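Local coordinates for protein N-acetylneuraminic acid (Sialic acid) synthetase (PDB 6NCS) that probably makes sialic acid or its 9-phosphate by condensing an N-acetylated hexosamine with phosphoenolpyruvate in a manganese-containing TIM-barrel active site, at residues 25-30 / 225-230; 53-58 / 99-104. One frame throughout, in Å; residues are numbered along the deposited sequence. Where two conformers were deposited one is given.

Contact 1 (25-30 / 225-230); sequences PVFIIA and AEIIEK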
ATOM      1  N   PRO A  25       8.003  14.336   1.654  1.00 18.00           N
ATOM      2  CA  PRO A  25       6.547  14.162   1.641  1.00 19.08           C
ATOM      3  C   PRO A  25       6.039  13.855   0.248  1.00 17.93           C
ATOM      4  O   PRO A  25       6.655  14.217  -0.758  1.00 15.81           O
ATOM      5  CB  PRO A  25       6.014  15.520   2.116  1.00 22.70           C
ATOM      6  CG  PRO A  25       7.141  16.134   2.861  1.00 20.55           C
ATOM      7  CD  PRO A  25       8.394  15.641   2.212  1.00 21.87           C
ATOM      8  N   VAL A  26       4.886  13.185   0.211  1.00 15.64           N
ATOM      9  CA  VAL A  26       4.174  12.995  -1.046  1.00 14.36           C
ATOM     10  C   VAL A  26       3.814  14.348  -1.627  1.00 14.09           C
ATOM     11  O   VAL A  26       3.238  15.200  -0.944  1.00 14.96           O
ATOM     12  CB  VAL A  26       2.916  12.149  -0.821  1.00 14.00           C
ATOM     13  CG1 VAL A  26       2.144  11.979  -2.138  1.00 13.26           C
ATOM     14  CG2 VAL A  26       3.294  10.807  -0.235  1.00 14.64           C
ATOM     15  N   PHE A  27       4.142  14.543  -2.900  1.00 13.54           N
ATOM     16  CA  PHE A  27       3.850  15.772  -3.626  1.00 14.07           C
ATOM     17  C   PHE A  27       2.452  15.656  -4.220  1.00 14.34           C
ATOM     18  O   PHE A  27       2.197  14.754  -5.024  1.00 14.42           O
ATOM     19  CB  PHE A  27       4.911  15.951  -4.713  1.00 14.44           C
ATOM     20  CG  PHE A  27       4.869  17.266  -5.406  1.00 16.30           C
ATOM     21  CD1 PHE A  27       5.433  18.391  -4.817  1.00 18.92           C
ATOM     22  CD2 PHE A  27       4.327  17.373  -6.680  1.00 14.40           C
ATOM     23  CE1 PHE A  27       5.421  19.611  -5.479  1.00 20.22           C
ATOM     24  CE2 PHE A  27       4.310  18.596  -7.353  1.00 20.63           C
ATOM     25  CZ  PHE A  27       4.854  19.711  -6.750  1.00 16.69           C
ATOM     26  N   ILE A  28       1.538  16.539  -3.814  1.00 12.25           N
ATOM     27  CA  ILE A  28       0.122  16.427  -4.195  1.00 11.82           C
ATOM     28  C   ILE A  28      -0.235  17.527  -5.189  1.00 13.39           C
ATOM     29  O   ILE A  28      -0.068  18.718  -4.896  1.00 12.73           O
ATOM     30  CB  ILE A  28      -0.791  16.475  -2.963  1.00 12.35           C
ATOM     31  CG1 ILE A  28      -0.504  15.258  -2.075  1.00 18.12           C
ATOM     32  CG2 ILE A  28      -2.272  16.439  -3.399  1.00 15.55           C
ATOM     33  CD1 ILE A  28      -1.204  15.280  -0.743  1.00 24.05           C
ATOM     34  N   ILE A  29      -0.759  17.120  -6.348  1.00 11.35           N
ATOM     35  CA  ILE A  29      -1.091  18.008  -7.459  1.00 11.27           C
ATOM     36  C   ILE A  29      -2.604  18.047  -7.589  1.00 14.15           C
ATOM     37  O   ILE A  29      -3.235  17.001  -7.768  1.00 13.08           O
ATOM     38  CB  ILE A  29      -0.473  17.522  -8.780  1.00 11.48           C
ATOM     39  CG1 ILE A  29       1.060  17.535  -8.720  1.00 11.85           C
ATOM     40  CG2 ILE A  29      -0.969  18.387  -9.964  1.00 12.22           C
ATOM     41  CD1 ILE A  29       1.686  16.490  -9.675  1.00 12.83           C
ATOM     42  N   ALA A  30      -3.178  19.248  -7.536  1.00 11.39           N
ATOM     43  CA  ALA A  30      -4.586  19.463  -7.837  1.00 11.58           C
ATOM     44  C   ALA A  30      -4.705  19.734  -9.332  1.00 13.16           C
ATOM     45  O   ALA A  30      -4.180  20.732  -9.818  1.00 14.54           O
ATOM     46  CB  ALA A  30      -5.123  20.634  -7.014  1.00 12.93           C
ATOM     47  N   ALA A 225       3.065   5.243  -3.828  1.00 11.56           N
ATOM     48  CA  ALA A 225       3.104   6.459  -4.644  1.00  9.41           C
ATOM     49  C   ALA A 225       3.806   7.601  -3.916  1.00 15.70           C
ATOM     50  O   ALA A 225       3.552   7.853  -2.736  1.00 15.84           O
ATOM     51  CB  ALA A 225       1.689   6.879  -5.026  1.00 13.46           C
ATOM     52  N   GLU A 226       4.685   8.301  -4.633  1.00 11.34           N
ATOM     53  CA  GLU A 226       5.421   9.439  -4.094  0.52 11.96           C
ATOM     54  C   GLU A 226       4.886  10.769  -4.598  1.00 12.21           C
ATOM     55  O   GLU A 226       5.313  11.829  -4.114  1.00 11.08           O
ATOM     56  CB  GLU A 226       6.907   9.296  -4.446  0.52 11.99           C
ATOM     57  CG  GLU A 226       7.442   7.893  -4.156  0.52 16.95           C
ATOM     58  CD  GLU A 226       8.889   7.704  -4.568  0.52 22.97           C
ATOM     59  OE1 GLU A 226       9.146   6.991  -5.569  0.52 22.67           O
ATOM     60  OE2 GLU A 226       9.767   8.276  -3.889  0.52 24.21           O
ATOM     61  N   ILE A 227       3.974  10.736  -5.560  1.00 12.81           N
ATOM     62  CA  ILE A 227       3.293  11.898  -6.102  1.00 10.43           C
ATOM     63  C   ILE A 227       1.853  11.460  -6.297  1.00 11.23           C
ATOM     64  O   ILE A 227       1.608  10.318  -6.697  1.00 13.18           O
ATOM     65  CB  ILE A 227       3.903  12.355  -7.448  1.00 11.22           C
ATOM     66  CG1 ILE A 227       5.386  12.692  -7.312  1.00 14.87           C
ATOM     67  CG2 ILE A 227       3.131  13.550  -8.015  1.00 12.32           C
ATOM     68  CD1 ILE A 227       6.332  11.487  -7.547  1.00 21.94           C
ATOM     69  N   ILE A 228       0.903  12.342  -5.996  1.00 10.83           N
ATOM     70  CA  ILE A 228      -0.511  12.078  -6.247  1.00 10.44           C
ATOM     71  C   ILE A 228      -1.065  13.229  -7.063  1.00 14.58           C
ATOM     72  O   ILE A 228      -0.896  14.400  -6.688  1.00 14.21           O
ATOM     73  CB  ILE A 228      -1.322  11.916  -4.948  1.00 12.87           C
ATOM     74  CG1 ILE A 228      -0.907  10.648  -4.199  1.00 15.78           C
ATOM     75  CG2 ILE A 228      -2.820  11.896  -5.259  1.00 14.01           C
ATOM     76  CD1 ILE A 228      -1.390   9.346  -4.881  1.00 15.67           C
ATOM     77  N   GLU A 229      -1.734  12.900  -8.168  1.00 12.31           N
ATOM     78  CA  GLU A 229      -2.468  13.872  -8.963  1.00 10.70           C
ATOM     79  C   GLU A 229      -3.949  13.524  -8.885  1.00 17.26           C
ATOM     80  O   GLU A 229      -4.322  12.357  -9.036  1.00 15.96           O
ATOM     81  CB  GLU A 229      -1.981  13.873 -10.417  1.00 14.00           C
ATOM     82  CG  GLU A 229      -2.642  14.935 -11.269  1.00 14.64           C
ATOM     83  CD  GLU A 229      -2.127  14.934 -12.696  1.00 33.56           C
ATOM     84  OE1 GLU A 229      -2.907  14.616 -13.614  1.00 45.53           O
ATOM     85  OE2 GLU A 229      -0.938  15.243 -12.897  1.00 34.13           O
ATOM     86  N   LYS A 230      -4.785  14.525  -8.628  1.00 11.61           N
ATOM     87  CA  LYS A 230      -6.221  14.318  -8.471  1.00 12.25           C
ATOM     88  C   LYS A 230      -6.954  15.469  -9.133  1.00 15.69           C
ATOM     89  O   LYS A 230      -6.623  16.631  -8.885  1.00 12.88           O
ATOM     90  CB  LYS A 230      -6.587  14.226  -6.978  1.00 15.19           C
ATOM     91  CG  LYS A 230      -8.078  14.168  -6.664  1.00 15.92           C
ATOM     92  CD  LYS A 230      -8.705  12.843  -7.070  1.00 14.64           C
ATOM     93  CE  LYS A 230     -10.235  12.947  -7.083  1.00 15.03           C
ATOM     94  NZ  LYS A 230     -10.868  11.677  -7.586  1.00 18.45           N
TER
HETATM   95  O   HOH W   1       7.654  12.870  -2.878  1.00 19.26           O
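Ile29 and Ile227 lie side by side and point the same way, the tip of one, CD1 of Ile29, resting 3.7 Å from CG2 of Ile227. Their strands, 27-30 and 227-230, run parallel at 14° to each other, 4.7 Å apart at closest. Four backbone bonds hold them in register. The shortest, from Ile29 N to Ile228 O, is 2.7 Å with an N-H...O angle of 168°; beside it Ile28 CA brings its hydrogen to the same oxygen.

This middle is the tight part. Ile227 has CG2 anti to its backbone N, and that methyl lies both 3.4 Å from Phe27 O and near the plane of the Phe27 ring at its edge. Beta-branched isoleucine suits an extended strand, and Ile227 also packs on Ile174 and Leu176 of strand 173-178. On the other face, CG1 of Val26 meets CG1 of Ile228 at 3.9 Å, under helices 249-266 and 215-222.

Towards Pro25 the pairing slackens. The bond from Phe27 N to Glu226 O is longer, 3.2 Å, with its donor tilted 30° from the carbonyl plane. Exposed Pro25 adds no side-chain contact; instead a water 2.7 Å from Pro25 O can bridge to Glu226 O, though it has more acceptors in reach than protons. In the conformer given, the Glu226 carboxylate bonds to Ser10 OG and Ile205 N.

At the far end Glu229 is extended, its CG passing 4.1 Å from Ile29 CG2 while its carboxylate goes on to a salt bridge with Lys125, near the manganese. Lys230 leaves on the other face for Asp209 and Gly213. Inward-facing Phe27, Ile29, Ile227 and Glu229, with outward Ile28 and Ile228 beneath helices, mark the closure of a TIM barrel, where its first and last strands pair.

Contact 2 (53-58 / 99-104); sequences AKANAI and KNILFF
Ile101 reaches across to Ala55 and Ile58, its CD1 resting 4.1 Å from the CB of Ala55 and equally far from that of Ile58. CG1 is anti to the backbone N (chi1 -176°), which carries it over the Asn56 carbonyl, 3.6 Å from the oxygen. A branched, wholly apolar chain suits this place, since Ile47, Ala50 and Ala51 of helix 40-52 pack on it as well.

Ala57 faces the other side of the sheet. Its lone methyl meets CB of Leu102 and, 3.7 Å away, CE1 of Phe104, whose ring turns its edge to the methyl, which lies near the ring plane. Phe104 CG stands between its own backbone N and carbonyl carbon (chi1 70°), and alanine is small enough to accept the ring so close.

Between these layers the strands pair in parallel. Ile58 N bonds to Leu102 O at 2.8 Å, almost straight down the carbonyl, flanked by bonds from Leu102 N to Asn56 O and from Phe104 N to Ile58 O. A water joins Ala55 O to Asn100 O, where positive-phi Asn100 closes a Schellman motif. Neighbouring parallel strands connected through intervening helices make this a right-handed beta-alpha-beta crossover, the repeating unit of a TIM barrel.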
ATOM      1  N   ALA A  53      -6.241  24.409   0.891  1.00 16.16           N
ATOM      2  CA  ALA A  53      -6.284  22.974   1.170  1.00 16.72           C
ATOM      3  C   ALA A  53      -4.900  22.376   1.392  1.00 18.47           C
ATOM      4  O   ALA A  53      -4.809  21.216   1.823  1.00 18.84           O
ATOM      5  CB  ALA A  53      -6.975  22.228   0.027  1.00 16.55           C
ATOM      6  N   LYS A  54      -3.849  23.153   1.111  1.00 15.53           N
ATOM      7  CA  LYS A  54      -2.438  22.795   1.296  1.00 14.49           C
ATOM      8  C   LYS A  54      -1.958  21.770   0.263  1.00 13.75           C
ATOM      9  O   LYS A  54      -1.017  21.009   0.523  1.00 15.05           O
ATOM     10  CB  LYS A  54      -2.144  22.300   2.718  1.00 22.25           C
ATOM     11  CG  LYS A  54      -2.617  23.235   3.849  1.00 24.10           C
ATOM     12  CD  LYS A  54      -2.053  24.630   3.696  1.00 30.35           C
ATOM     13  CE  LYS A  54      -2.634  25.572   4.737  1.00 43.42           C
ATOM     14  NZ  LYS A  54      -2.426  26.994   4.348  1.00 54.35           N
ATOM     15  N   ALA A  55      -2.566  21.760  -0.921  1.00 13.23           N
ATOM     16  CA  ALA A  55      -1.968  21.056  -2.048  1.00 12.69           C
ATOM     17  C   ALA A  55      -0.616  21.667  -2.385  1.00 15.76           C
ATOM     18  O   ALA A  55      -0.395  22.871  -2.206  1.00 18.34           O
ATOM     19  CB  ALA A  55      -2.886  21.133  -3.279  1.00 12.42           C
ATOM     20  N   ASN A  56       0.305  20.832  -2.879  1.00 12.68           N
ATOM     21  CA  ASN A  56       1.630  21.358  -3.212  1.00 15.50           C
ATOM     22  C   ASN A  56       1.619  22.143  -4.510  1.00 14.16           C
ATOM     23  O   ASN A  56       2.391  23.104  -4.667  1.00 13.30           O
ATOM     24  CB  ASN A  56       2.659  20.229  -3.323  1.00 14.32           C
ATOM     25  CG  ASN A  56       2.799  19.447  -2.045  1.00 15.96           C
ATOM     26  OD1 ASN A  56       2.141  18.427  -1.850  1.00 16.32           O
ATOM     27  ND2 ASN A  56       3.673  19.914  -1.159  1.00 22.53           N
ATOM     28  N   ALA A  57       0.759  21.753  -5.443  1.00 13.60           N
ATOM     29  CA  ALA A  57       0.771  22.346  -6.768  1.00 16.56           C
ATOM     30  C   ALA A  57      -0.639  22.348  -7.335  1.00 13.36           C
ATOM     31  O   ALA A  57      -1.473  21.522  -6.957  1.00 11.88           O
ATOM     32  CB  ALA A  57       1.725  21.581  -7.698  1.00 12.84           C
ATOM     33  N   ILE A  58      -0.901  23.286  -8.248  1.00 12.16           N
ATOM     34  CA  ILE A  58      -2.122  23.266  -9.047  1.00 13.66           C
ATOM     35  C   ILE A  58      -1.729  23.303 -10.521  1.00 12.27           C
ATOM     36  O   ILE A  58      -0.829  24.051 -10.923  1.00 16.38           O
ATOM     37  CB  ILE A  58      -3.088  24.413  -8.666  1.00 12.50           C
ATOM     38  CG1 ILE A  58      -4.391  24.320  -9.460  1.00 13.06           C
ATOM     39  CG2 ILE A  58      -2.417  25.796  -8.820  1.00 15.82           C
ATOM     40  CD1 ILE A  58      -5.516  25.190  -8.918  1.00 15.96           C
ATOM     41  N   LYS A  99       0.013  32.912  -3.321  1.00 22.28           N
ATOM     42  CA  LYS A  99      -0.631  31.999  -2.385  1.00 23.55           C
ATOM     43  C   LYS A  99       0.268  30.835  -1.978  1.00 21.55           C
ATOM     44  O   LYS A  99      -0.195  29.925  -1.284  1.00 20.61           O
ATOM     45  CB  LYS A  99      -1.940  31.478  -2.983  1.00 25.48           C
ATOM     46  CG  LYS A  99      -3.022  32.553  -3.160  1.00 19.99           C
ATOM     47  CD  LYS A  99      -3.215  33.352  -1.889  1.00 33.46           C
ATOM     48  CE  LYS A  99      -4.461  34.219  -1.954  1.00 38.25           C
ATOM     49  NZ  LYS A  99      -5.629  33.538  -1.320  1.00 43.13           N
ATOM     50  N   ASN A 100       1.535  30.849  -2.406  1.00 19.98           N
ATOM     51  CA  ASN A 100       2.512  29.822  -2.041  0.52 22.71           C
ATOM     52  C   ASN A 100       2.057  28.424  -2.459  1.00 22.99           C
ATOM     53  O   ASN A 100       2.132  27.472  -1.683  1.00 21.38           O
ATOM     54  CB  ASN A 100       2.810  29.852  -0.539  0.52 23.72           C
ATOM     55  CG  ASN A 100       3.411  31.160  -0.091  0.52 24.28           C
ATOM     56  OD1 ASN A 100       4.319  31.688  -0.730  0.52 27.56           O
ATOM     57  ND2 ASN A 100       2.901  31.695   1.011  0.52 28.37           N
ATOM     58  N   ILE A 101       1.580  28.301  -3.695  1.00 16.28           N
ATOM     59  CA  ILE A 101       1.305  26.998  -4.280  1.00 17.54           C
ATOM     60  C   ILE A 101       1.995  26.983  -5.636  1.00 16.09           C
ATOM     61  O   ILE A 101       2.094  28.021  -6.298  1.00 18.54           O
ATOM     62  CB  ILE A 101      -0.212  26.709  -4.386  1.00 14.66           C
ATOM     63  CG1 ILE A 101      -0.462  25.292  -4.920  1.00 13.61           C
ATOM     64  CG2 ILE A 101      -0.924  27.752  -5.237  1.00 13.94           C
ATOM     65  CD1 ILE A 101      -1.910  24.808  -4.761  1.00 13.92           C
ATOM     66  N   LEU A 102       2.549  25.838  -6.017  1.00 14.94           N
ATOM     67  CA  LEU A 102       3.268  25.773  -7.287  1.00 12.77           C
ATOM     68  C   LEU A 102       2.287  25.744  -8.461  1.00 17.29           C
ATOM     69  O   LEU A 102       1.303  25.007  -8.438  1.00 17.17           O
ATOM     70  CB  LEU A 102       4.180  24.548  -7.305  1.00 15.99           C
ATOM     71  CG  LEU A 102       5.069  24.333  -8.530  1.00 32.84           C
ATOM     72  CD1 LEU A 102       5.685  25.641  -8.999  1.00 46.98           C
ATOM     73  CD2 LEU A 102       6.158  23.334  -8.172  1.00 36.96           C
ATOM     74  N   PHE A 103       2.544  26.565  -9.484  1.00 15.39           N
ATOM     75  CA  PHE A 103       1.748  26.564 -10.714  1.00 14.79           C
ATOM     76  C   PHE A 103       2.498  25.802 -11.801  1.00 19.36           C
ATOM     77  O   PHE A 103       3.696  26.019 -11.983  1.00 13.39           O
ATOM     78  CB  PHE A 103       1.477  27.997 -11.199  1.00 18.25           C
ATOM     79  CG  PHE A 103       1.000  28.082 -12.629  1.00 13.29           C
ATOM     80  CD1 PHE A 103      -0.356  28.023 -12.930  1.00 16.70           C
ATOM     81  CD2 PHE A 103       1.907  28.209 -13.680  1.00 16.25           C
ATOM     82  CE1 PHE A 103      -0.798  28.096 -14.240  1.00 21.55           C
ATOM     83  CE2 PHE A 103       1.462  28.276 -14.994  1.00 20.71           C
ATOM     84  CZ  PHE A 103       0.117  28.217 -15.269  1.00 22.70           C
ATOM     85  N   PHE A 104       1.804  24.926 -12.529  1.00 17.09           N
ATOM     86  CA  PHE A 104       2.356  24.424 -13.790  1.00 18.69           C
ATOM     87  C   PHE A 104       1.204  23.964 -14.676  1.00 13.26           C
ATOM     88  O   PHE A 104       0.032  24.175 -14.362  1.00 13.38           O
ATOM     89  CB  PHE A 104       3.443  23.349 -13.578  1.00 14.75           C
ATOM     90  CG  PHE A 104       2.968  22.010 -13.051  1.00 17.16           C
ATOM     91  CD1 PHE A 104       2.388  21.881 -11.791  1.00 17.10           C
ATOM     92  CD2 PHE A 104       3.220  20.851 -13.778  1.00 13.12           C
ATOM     93  CE1 PHE A 104       2.001  20.625 -11.309  1.00 20.41           C
ATOM     94  CE2 PHE A 104       2.856  19.600 -13.291  1.00 12.98           C
ATOM     95  CZ  PHE A 104       2.239  19.490 -12.064  1.00 15.91           C
TER
HETATM   96  O   HOH W   2       0.103  25.261  -0.731  1.00 40.75           O

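In the fold
Contacts 1 and 2, with centres 11 Å apart, are seams of one barrel sheet, separated by the pairing of strand 27-33 with strand 57-62. Contact 2 is nested within the chain loop that contact 1 closes. Strand 27-33 couples to 57-62 through Ala30 N and Ala57 O, 2.9 Å apart, and through Asn56 OD1, which takes the N-H of Ile28 at 2.8 Å. Phe104 touches both Ile29 and Lys125, so residues of the two contacts meet inside the barrel. Contact 1 approaches the metal site more closely: the Glu229 side chain is about 4 Å from the manganese bound by His210 and His231, and about as far from a citrate probably from the crystallisation liquor, whereas that of Phe104 is about 11 Å from the manganese.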